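Local structure of thioredoxin (Bacillus cereus, 4EUY) at residues 22-27 / 73-78. The protein is of uncharacterised function but has a thioredoxin-like fold and a CxxC disulfide, consistent with a role in thiol-disulfide exchange. Residues are numbered along the deposited sequence; the frame is centred on the assembly and turned at random.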
ATOM      1  N   LEU A  22       1.439  -1.506   4.578  1.00 71.01           N
ATOM      2  CA  LEU A  22       0.783  -1.271   3.334  1.00 71.34           C
ATOM      3  C   LEU A  22       1.850  -1.343   2.242  1.00 69.94           C
ATOM      4  O   LEU A  22       2.870  -0.639   2.319  1.00 67.94           O
ATOM      5  CB  LEU A  22       0.100   0.109   3.383  1.00 69.91           C
ATOM      6  CG  LEU A  22      -0.498   0.537   2.044  1.00 68.59           C
ATOM      7  CD1 LEU A  22      -1.254   1.843   2.170  1.00 70.07           C
ATOM      8  CD2 LEU A  22       0.605   0.680   1.011  1.00 63.12           C
ATOM      9  N   LEU A  23       1.639  -2.191   1.235  1.00 68.77           N
ATOM     10  CA  LEU A  23       2.576  -2.231   0.107  1.00 67.94           C
ATOM     11  C   LEU A  23       2.013  -1.465  -1.007  1.00 68.41           C
ATOM     12  O   LEU A  23       0.836  -1.646  -1.371  1.00 70.21           O
ATOM     13  CB  LEU A  23       2.796  -3.619  -0.408  1.00 71.37           C
ATOM     14  CG  LEU A  23       3.993  -4.246   0.268  1.00 75.09           C
ATOM     15  CD1 LEU A  23       3.736  -4.288   1.771  1.00 76.27           C
ATOM     16  CD2 LEU A  23       4.153  -5.632  -0.332  1.00 75.82           C
ATOM     17  N   PHE A  24       2.843  -0.586  -1.534  1.00 66.51           N
ATOM     18  CA  PHE A  24       2.482   0.159  -2.710  1.00 66.86           C
ATOM     19  C   PHE A  24       3.433  -0.332  -3.794  1.00 67.93           C
ATOM     20  O   PHE A  24       4.694  -0.173  -3.703  1.00 67.24           O
ATOM     21  CB  PHE A  24       2.625   1.664  -2.490  1.00 67.20           C
ATOM     22  CG  PHE A  24       2.077   2.475  -3.620  1.00 69.16           C
ATOM     23  CD1 PHE A  24       0.836   3.068  -3.530  1.00 71.34           C
ATOM     24  CD2 PHE A  24       2.782   2.603  -4.798  1.00 72.88           C
ATOM     25  CE1 PHE A  24       0.310   3.787  -4.599  1.00 74.09           C
ATOM     26  CE2 PHE A  24       2.273   3.341  -5.863  1.00 77.55           C
ATOM     27  CZ  PHE A  24       1.030   3.925  -5.772  1.00 74.07           C
ATOM     28  N   ILE A  25       2.843  -0.933  -4.816  1.00 64.48           N
ATOM     29  CA  ILE A  25       3.656  -1.536  -5.873  1.00 70.03           C
ATOM     30  C   ILE A  25       3.464  -0.808  -7.157  1.00 70.57           C
ATOM     31  O   ILE A  25       2.311  -0.530  -7.560  1.00 66.87           O
ATOM     32  CB  ILE A  25       3.292  -3.011  -6.095  1.00 71.87           C
ATOM     33  CG1 ILE A  25       3.340  -3.750  -4.723  1.00 70.31           C
ATOM     34  CG2 ILE A  25       4.228  -3.612  -7.130  1.00 66.90           C
ATOM     35  CD1 ILE A  25       3.218  -5.249  -4.831  1.00 68.08           C
ATOM     36  N   LYS A  26       4.580  -0.477  -7.796  1.00 73.37           N
ATOM     37  CA  LYS A  26       4.497   0.306  -9.019  1.00 80.45           C
ATOM     38  C   LYS A  26       5.523  -0.108 -10.002  1.00 84.88           C
ATOM     39  O   LYS A  26       6.400  -0.924  -9.719  1.00 82.14           O
ATOM     40  CB  LYS A  26       4.622   1.803  -8.750  1.00 87.27           C
ATOM     41  CG  LYS A  26       5.635   2.184  -7.677  1.00 94.65           C
ATOM     42  CD  LYS A  26       5.932   3.685  -7.718  1.00103.90           C
ATOM     43  CE  LYS A  26       6.816   4.138  -6.553  1.00109.42           C
ATOM     44  NZ  LYS A  26       7.226   5.573  -6.706  1.00117.82           N
ATOM     45  N   THR A  27       5.384   0.466 -11.188  1.00 91.47           N
ATOM     46  CA  THR A  27       6.207   0.151 -12.296  1.00 95.33           C
ATOM     47  C   THR A  27       6.933   1.396 -12.703  1.00103.48           C
ATOM     48  O   THR A  27       6.473   2.503 -12.442  1.00100.03           O
ATOM     49  CB  THR A  27       5.307  -0.381 -13.389  1.00 98.58           C
ATOM     50  OG1 THR A  27       5.037  -1.745 -13.068  1.00 93.06           O
ATOM     51  CG2 THR A  27       5.965  -0.277 -14.839  1.00119.74           C
ATOM     52  N   PRO A  73      -0.906   0.938 -10.258  1.00 84.12           N
ATOM     53  CA  PRO A  73      -0.323   0.555  -8.990  1.00 78.58           C
ATOM     54  C   PRO A  73      -1.163  -0.446  -8.284  1.00 75.25           C
ATOM     55  O   PRO A  73      -2.322  -0.651  -8.622  1.00 74.56           O
ATOM     56  CB  PRO A  73      -0.384   1.842  -8.188  1.00 78.96           C
ATOM     57  CG  PRO A  73      -1.585   2.506  -8.722  1.00 81.36           C
ATOM     58  CD  PRO A  73      -1.454   2.292 -10.198  1.00 85.57           C
ATOM     59  N   THR A  74      -0.584  -1.039  -7.266  1.00 73.34           N
ATOM     60  CA  THR A  74      -1.329  -1.938  -6.436  1.00 74.01           C
ATOM     61  C   THR A  74      -1.030  -1.622  -5.014  1.00 70.66           C
ATOM     62  O   THR A  74       0.128  -1.400  -4.663  1.00 73.93           O
ATOM     63  CB  THR A  74      -0.936  -3.392  -6.671  1.00 75.23           C
ATOM     64  OG1 THR A  74      -1.138  -3.721  -8.047  1.00 75.04           O
ATOM     65  CG2 THR A  74      -1.804  -4.256  -5.805  1.00 76.05           C
ATOM     66  N   VAL A  75      -2.070  -1.606  -4.198  1.00 68.80           N
ATOM     67  CA  VAL A  75      -1.884  -1.434  -2.788  1.00 68.96           C
ATOM     68  C   VAL A  75      -2.362  -2.673  -2.111  1.00 71.43           C
ATOM     69  O   VAL A  75      -3.428  -3.189  -2.447  1.00 72.66           O
ATOM     70  CB  VAL A  75      -2.674  -0.258  -2.251  1.00 67.85           C
ATOM     71  CG1 VAL A  75      -2.616  -0.235  -0.735  1.00 67.90           C
ATOM     72  CG2 VAL A  75      -2.074   0.996  -2.833  1.00 69.56           C
ATOM     73  N   LEU A  76      -1.558  -3.144  -1.170  1.00 70.04           N
ATOM     74  CA  LEU A  76      -1.930  -4.273  -0.369  1.00 73.32           C
ATOM     75  C   LEU A  76      -1.825  -3.838   1.033  1.00 77.64           C
ATOM     76  O   LEU A  76      -0.906  -3.077   1.407  1.00 80.22           O
ATOM     77  CB  LEU A  76      -0.951  -5.415  -0.575  1.00 72.86           C
ATOM     78  CG  LEU A  76      -0.955  -5.853  -2.026  1.00 72.56           C
ATOM     79  CD1 LEU A  76      -0.186  -7.137  -2.182  1.00 75.59           C
ATOM     80  CD2 LEU A  76      -2.389  -6.071  -2.454  1.00 75.46           C
ATOM     81  N   LEU A  77      -2.753  -4.317   1.827  1.00 77.07           N
ATOM     82  CA  LEU A  77      -2.692  -4.003   3.214  1.00 77.71           C
ATOM     83  C   LEU A  77      -2.576  -5.308   3.940  1.00 81.91           C
ATOM     84  O   LEU A  77      -3.357  -6.231   3.682  1.00 85.64           O
ATOM     85  CB  LEU A  77      -3.944  -3.253   3.618  1.00 77.09           C
ATOM     86  CG  LEU A  77      -3.793  -2.403   4.865  1.00 77.86           C
ATOM     87  CD1 LEU A  77      -2.608  -1.463   4.715  1.00 80.32           C
ATOM     88  CD2 LEU A  77      -5.072  -1.629   5.084  1.00 77.93           C
ATOM     89  N   PHE A  78      -1.614  -5.378   4.851  1.00 81.24           N
ATOM     90  CA  PHE A  78      -1.381  -6.561   5.630  1.00 85.16           C
ATOM     91  C   PHE A  78      -1.564  -6.302   7.112  1.00 92.41           C
ATOM     92  O   PHE A  78      -1.057  -5.292   7.631  1.00 93.21           O
ATOM     93  CB  PHE A  78       0.032  -6.997   5.396  1.00 85.69           C
ATOM     94  CG  PHE A  78       0.259  -7.561   4.041  1.00 86.37           C
ATOM     95  CD1 PHE A  78      -0.076  -8.865   3.764  1.00 91.76           C
ATOM     96  CD2 PHE A  78       0.799  -6.799   3.031  1.00 85.32           C
ATOM     97  CE1 PHE A  78       0.130  -9.394   2.497  1.00 90.02           C
ATOM     98  CE2 PHE A  78       1.009  -7.330   1.764  1.00 82.37           C
ATOM     99  CZ  PHE A  78       0.687  -8.630   1.499  1.00 81.91           C
TER
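F24 turns CG anti to its backbone N (chi1 -172°), and V75 likewise holds CG1 anti to its own N (chi1 172°), which leaves CG2 beside that nitrogen and against the phenyl ring, 3.6 Å from F24 CD1. The far end of the ring meets the proline, F24 CZ lying 3.5 Å from P73 CB, the two side chains side by side and pointing the same way. The V75 and L22 side chains cross obliquely, with V75 CG1 3.6 Å from L22 CG. On the other face of the sheet L23 and F78 make a diagonal apolar contact, both leucine methyls near CE2 of the F78 ring. Between these layers two antiparallel hydrogen-bonded pairs, L23 with L76 and I25 with T74, each exchange two backbone bonds; that from I25 N to T74 O (2.8 Å) is nearly straight, 165° at the hydrogen. P73 follows a cis peptide bond, as does the proline facing the CxxC motif in thioredoxins, and its side chain touches C33 of the C30-C33 disulfide, while F24 also packs on L37 of helix 31-45. Backbone N-H and C=O groups of both pairs are thus satisfied above a buried apolar L22/F24/V75 side, and the T74 N to I25 O bond and F24 ring probably help place P73 beside the disulfide.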